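Transcriptional regulator, MarR family (Silicibacter pomeroyi DSS-3, PDB 3BOQ) probably binds DNA as a transcriptional regulator of the MarR family, through a winged helix-turn-helix domain. Local coordinates at residues F50-A54 with T115-S120; L56-G62 with S105-T109. One frame throughout, in Å; residues are numbered along the deposited sequence.

Contact 1: residues F50-A54 with T115-S120; sequences FDAMA and TFKQAS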
loop_
_atom_site.group_PDB
_atom_site.type_symbol
_atom_site.label_atom_id
_atom_site.label_comp_id
_atom_site.label_asym_id
_atom_site.label_seq_id
_atom_site.Cartn_x
_atom_site.Cartn_y
_atom_site.Cartn_z
ATOM N N PHE B 50 1.339 5.414 13.914
ATOM C CA PHE B 50 0.298 4.646 14.580
ATOM C C PHE B 50 0.626 3.160 14.465
ATOM O O PHE B 50 0.597 2.438 15.467
ATOM C CB PHE B 50 -1.087 4.952 13.976
ATOM C CG PHE B 50 -2.180 4.098 14.553
ATOM C CD1 PHE B 50 -2.735 4.407 15.794
ATOM C CD2 PHE B 50 -2.590 2.933 13.902
ATOM C CE1 PHE B 50 -3.708 3.596 16.376
ATOM C CE2 PHE B 50 -3.576 2.109 14.463
ATOM C CZ PHE B 50 -4.145 2.447 15.707
ATOM N N ASP B 51 0.952 2.713 13.245
ATOM C CA ASP B 51 1.334 1.332 13.012
ATOM C C ASP B 51 2.472 0.814 13.926
ATOM O O ASP B 51 2.313 -0.239 14.568
ATOM C CB ASP B 51 1.634 1.105 11.528
ATOM C CG ASP B 51 2.203 -0.274 11.249
ATOM O OD1 ASP B 51 1.707 -1.254 11.855
ATOM O OD2 ASP B 51 3.156 -0.371 10.430
ATOM N N ALA B 52 3.597 1.538 13.992
ATOM C CA ALA B 52 4.688 1.208 14.925
ATOM C C ALA B 52 4.234 1.130 16.386
ATOM O O ALA B 52 4.551 0.170 17.106
ATOM C CB ALA B 52 5.841 2.199 14.777
HETATM N N MSE B 53 3.485 2.136 16.824
HETATM C CA MSE B 53 2.981 2.176 18.214
HETATM C C MSE B 53 2.067 1.001 18.588
HETATM O O MSE B 53 2.080 0.536 19.726
HETATM C CB MSE B 53 2.277 3.492 18.489
HETATM C CG MSE B 53 3.198 4.661 18.365
HETATM SE SE MSE B 53 2.293 6.396 18.408
HETATM C CE MSE B 53 1.779 6.429 20.336
ATOM N N ALA B 54 1.280 0.535 17.624
ATOM C CA ALA B 54 0.405 -0.598 17.805
ATOM C C ALA B 54 1.189 -1.867 18.134
ATOM O O ALA B 54 0.764 -2.651 18.985
ATOM C CB ALA B 54 -0.455 -0.797 16.548
ATOM N N THR B 115 -1.941 8.321 24.195
ATOM C CA THR B 115 -2.143 8.821 22.830
ATOM C C THR B 115 -2.565 7.646 21.922
ATOM O O THR B 115 -3.471 7.783 21.103
ATOM C CB THR B 115 -0.864 9.563 22.271
ATOM O OG1 THR B 115 -0.648 10.789 22.987
ATOM C CG2 THR B 115 -1.005 9.919 20.786
ATOM N N PHE B 116 -1.931 6.489 22.102
ATOM C CA PHE B 116 -2.228 5.330 21.299
ATOM C C PHE B 116 -3.696 4.888 21.396
ATOM O O PHE B 116 -4.334 4.599 20.379
ATOM C CB PHE B 116 -1.309 4.143 21.638
ATOM C CG PHE B 116 -1.667 2.924 20.858
ATOM C CD1 PHE B 116 -1.380 2.865 19.483
ATOM C CD2 PHE B 116 -2.415 1.902 21.446
ATOM C CE1 PHE B 116 -1.785 1.785 18.726
ATOM C CE2 PHE B 116 -2.821 0.791 20.696
ATOM C CZ PHE B 116 -2.511 0.728 19.333
ATOM N N LYS B 117 -4.221 4.822 22.620
ATOM C CA LYS B 117 -5.606 4.436 22.842
ATOM C C LYS B 117 -6.593 5.442 22.225
ATOM O O LYS B 117 -7.541 5.026 21.548
ATOM C CB LYS B 117 -5.882 4.175 24.329
ATOM C CG LYS B 117 -4.985 3.068 24.889
ATOM C CD LYS B 117 -5.241 2.734 26.366
ATOM C CE LYS B 117 -4.114 1.835 26.911
ATOM N NZ LYS B 117 -4.222 1.515 28.362
ATOM N N GLN B 118 -6.370 6.743 22.432
ATOM C CA GLN B 118 -7.184 7.763 21.761
ATOM C C GLN B 118 -7.062 7.621 20.246
ATOM O O GLN B 118 -8.056 7.767 19.539
ATOM C CB GLN B 118 -6.791 9.203 22.165
ATOM C CG GLN B 118 -6.839 9.557 23.664
ATOM C CD GLN B 118 -6.254 10.960 23.953
ATOM O OE1 GLN B 118 -5.086 11.249 23.669
ATOM N NE2 GLN B 118 -7.076 11.832 24.518
ATOM N N ALA B 119 -5.855 7.336 19.743
ATOM C CA ALA B 119 -5.611 7.260 18.298
ATOM C C ALA B 119 -6.214 5.993 17.681
ATOM O O ALA B 119 -6.622 5.968 16.501
ATOM C CB ALA B 119 -4.120 7.342 18.004
ATOM N N SER B 120 -6.233 4.943 18.497
ATOM C CA SER B 120 -6.822 3.660 18.157
ATOM C C SER B 120 -8.336 3.804 17.976
ATOM O O SER B 120 -8.905 3.240 17.053
ATOM C CB SER B 120 -6.500 2.668 19.269
ATOM O OG SER B 120 -6.765 1.361 18.850
#
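Phe50 opens the contact on helix 47-58. Its CA-to-CB bond runs sideways, but the t rotamer carries the ring across to helix 110-130, where CE1 lies 3.6 Å from the backbone N of Ser120 and CD1 3.9 Å from CB of Ala119. Beside it lies the ring of Phe116; the planes are 17° from parallel but slid apart, with centroids 5.3 Å apart and little overlap, and CE1 of Phe50 approaches CE1 of Phe116 to 3.5 Å. Phe50 also stacks on His123, farther along helix 110-130. Asp51 turns away and hydrogen-bonds the backbone N atoms of Lys73 and Val74. Met53, a selenomethionine, points toward the partner helix: its CB sits 3.8 Å from CD1 of Phe116, and its carbonyl O lies over a face of that ring. Ala54 is small enough to let Phe116 in, with CE1 of Phe116 3.4 Å from CA and 3.6 Å from CB of Ala54. The segment axes come within 10.5 Å and cross at -119°; the packing sets helix 47-58 of the winged helix-turn-helix against long helix 110-130, which leaves it. No hydrogen bond or salt bridge spans the segments, so their hold rests on shape and apolar burial, chiefly of two phenylalanines.

Contact 2: residues L56-G62 with S105-T109; sequences LARNPDG and SAKLT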
loop_
_atom_site.group_PDB
_atom_site.type_symbol
_atom_site.label_atom_id
_atom_site.label_comp_id
_atom_site.label_asym_id
_atom_site.label_seq_id
_atom_site.Cartn_x
_atom_site.Cartn_y
_atom_site.Cartn_z
ATOM N N LEU B 56 4.168 -1.989 19.512
ATOM C CA LEU B 56 4.713 -1.766 20.840
ATOM C C LEU B 56 3.654 -1.871 21.932
ATOM O O LEU B 56 3.924 -2.448 22.979
ATOM C CB LEU B 56 5.451 -0.424 20.922
ATOM C CG LEU B 56 6.505 -0.186 19.831
ATOM C CD1 LEU B 56 6.958 1.251 19.817
ATOM C CD2 LEU B 56 7.694 -1.131 19.962
ATOM N N ALA B 57 2.461 -1.312 21.713
ATOM C CA ALA B 57 1.376 -1.463 22.693
ATOM C C ALA B 57 0.971 -2.931 22.880
ATOM O O ALA B 57 0.607 -3.318 23.992
ATOM C CB ALA B 57 0.169 -0.616 22.330
ATOM N N ARG B 58 1.029 -3.733 21.808
ATOM C CA ARG B 58 0.789 -5.174 21.902
ATOM C C ARG B 58 1.920 -5.889 22.685
ATOM O O ARG B 58 1.696 -6.957 23.275
ATOM C CB ARG B 58 0.589 -5.816 20.504
ATOM C CG ARG B 58 0.005 -7.273 20.549
ATOM C CD ARG B 58 -0.426 -7.895 19.170
ATOM N NE ARG B 58 -0.843 -6.901 18.155
ATOM C CZ ARG B 58 -1.923 -6.105 18.225
ATOM N NH1 ARG B 58 -2.752 -6.147 19.273
ATOM N NH2 ARG B 58 -2.167 -5.237 17.239
ATOM N N ASN B 59 3.112 -5.281 22.694
ATOM C CA ASN B 59 4.336 -5.882 23.263
ATOM C C ASN B 59 5.007 -4.995 24.329
ATOM O O ASN B 59 6.041 -4.386 24.056
ATOM C CB ASN B 59 5.357 -6.192 22.153
ATOM C CG ASN B 59 4.822 -7.155 21.094
ATOM O OD1 ASN B 59 5.042 -8.374 21.167
ATOM N ND2 ASN B 59 4.140 -6.610 20.094
ATOM N N PRO B 60 4.454 -4.955 25.559
ATOM C CA PRO B 60 4.885 -3.962 26.561
ATOM C C PRO B 60 6.234 -4.242 27.245
ATOM O O PRO B 60 6.706 -3.406 28.022
ATOM C CB PRO B 60 3.753 -3.982 27.601
ATOM C CG PRO B 60 2.751 -5.002 27.121
ATOM C CD PRO B 60 3.434 -5.861 26.109
ATOM N N ASP B 61 6.839 -5.400 26.970
ATOM C CA ASP B 61 8.205 -5.718 27.418
ATOM C C ASP B 61 9.297 -5.055 26.567
ATOM O O ASP B 61 10.471 -5.062 26.946
ATOM C CB ASP B 61 8.427 -7.234 27.435
ATOM C CG ASP B 61 7.915 -7.881 28.700
ATOM O OD1 ASP B 61 6.774 -7.573 29.112
ATOM O OD2 ASP B 61 8.661 -8.700 29.286
ATOM N N GLY B 62 8.907 -4.500 25.417
ATOM C CA GLY B 62 9.837 -3.849 24.504
ATOM C C GLY B 62 10.159 -4.696 23.291
ATOM O O GLY B 62 10.116 -5.924 23.344
ATOM N N SER B 105 15.754 -1.454 22.828
ATOM C CA SER B 105 14.431 -2.051 22.917
ATOM C C SER B 105 13.473 -0.886 23.051
ATOM O O SER B 105 13.673 -0.016 23.904
ATOM C CB SER B 105 14.322 -2.980 24.115
ATOM N N ALA B 106 12.448 -0.865 22.200
ATOM C CA ALA B 106 11.504 0.243 22.113
ATOM C C ALA B 106 10.233 -0.008 22.932
ATOM O O ALA B 106 9.612 -1.069 22.835
ATOM C CB ALA B 106 11.164 0.532 20.656
ATOM N N LYS B 107 9.881 0.982 23.751
ATOM C CA LYS B 107 8.717 0.962 24.628
ATOM C C LYS B 107 8.021 2.315 24.501
ATOM O O LYS B 107 8.668 3.357 24.360
ATOM C CB LYS B 107 9.132 0.788 26.091
ATOM C CG LYS B 107 9.437 -0.627 26.590
ATOM C CD LYS B 107 10.039 -0.521 28.016
ATOM C CE LYS B 107 10.767 -1.785 28.507
ATOM N NZ LYS B 107 9.904 -2.716 29.324
ATOM N N LEU B 108 6.696 2.295 24.556
ATOM C CA LEU B 108 5.892 3.515 24.615
ATOM C C LEU B 108 6.055 4.219 25.962
ATOM O O LEU B 108 5.989 3.576 27.007
ATOM C CB LEU B 108 4.432 3.126 24.426
ATOM C CG LEU B 108 3.639 3.214 23.125
ATOM C CD1 LEU B 108 4.457 3.187 21.836
ATOM C CD2 LEU B 108 2.603 2.152 23.172
ATOM N N THR B 109 6.290 5.532 25.938
ATOM C CA THR B 109 6.202 6.368 27.132
ATOM C C THR B 109 4.770 6.269 27.714
ATOM O O THR B 109 3.872 5.747 27.040
ATOM C CB THR B 109 6.541 7.856 26.804
ATOM O OG1 THR B 109 5.574 8.379 25.900
ATOM C CG2 THR B 109 7.895 8.016 26.157
#
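Leucines meet at the apolar centre: CD1 of Leu56 lies 3.8 Å from CD1 of Leu108, while CD2 of Leu56 reaches 3.9 Å from CB of Ala106 and 3.5 Å from its carbonyl O. Leu108 also covers the last turn of helix 47-58, its CD2 being 3.8 Å from both N and CB of Ala57. Val92 extends this patch, touching the side chains of Leu56 and Ala106. After the helix comes a type I beta turn from Asn59 to Gly62, closed by the 3.2 Å hydrogen bond from Gly62 N to Asn59 O, which leads the chain into strand 63-64. That strand pairs antiparallel with 105-106 through backbone hydrogen bonding between Leu63 and Ala106, and Lys107 is hydrogen-bonded to Val93 through its backbone; the contact thus lies at the base of the wing of a winged helix-turn-helix. Where the two segments draw together, Gly62 CA approaches Ala106 O to 3.3 Å in a CA-H...O contact. A CB on Gly62 would crowd CB of Ser105, and its phi/psi of 104°/152° by themselves call for glycine. On the solvent side the aliphatic part of Lys107 passes Gly62, with CG 3.9 Å from Gly62 CA, and its NZ makes a weak 3.4 Å hydrogen bond to Asp61 O.

In the fold
Both contacts draw on helix 47-58: contact 1 uses its middle, contact 2 its C-terminal end and the turn that follows. Their other halves are also consecutive, since strand 105-106 leads into helix 110-130, with Thr109 as its N-cap. The two meet where Ala57 CB lies 3.7 Å from Phe116 CE2 and Leu108 CD2 lies 3.8 Å from Met53 O, so the packing continues from one to the other, their centres about 12 Å apart. Contact 1, nearer the chain's centre, is helix against helix and dominated by aromatic rings. Contact 2, farther out, joins helix end and turn to the wing, passing from aliphatic groups, of which Leu56 and Ala106 are buried, to an exposed lysine.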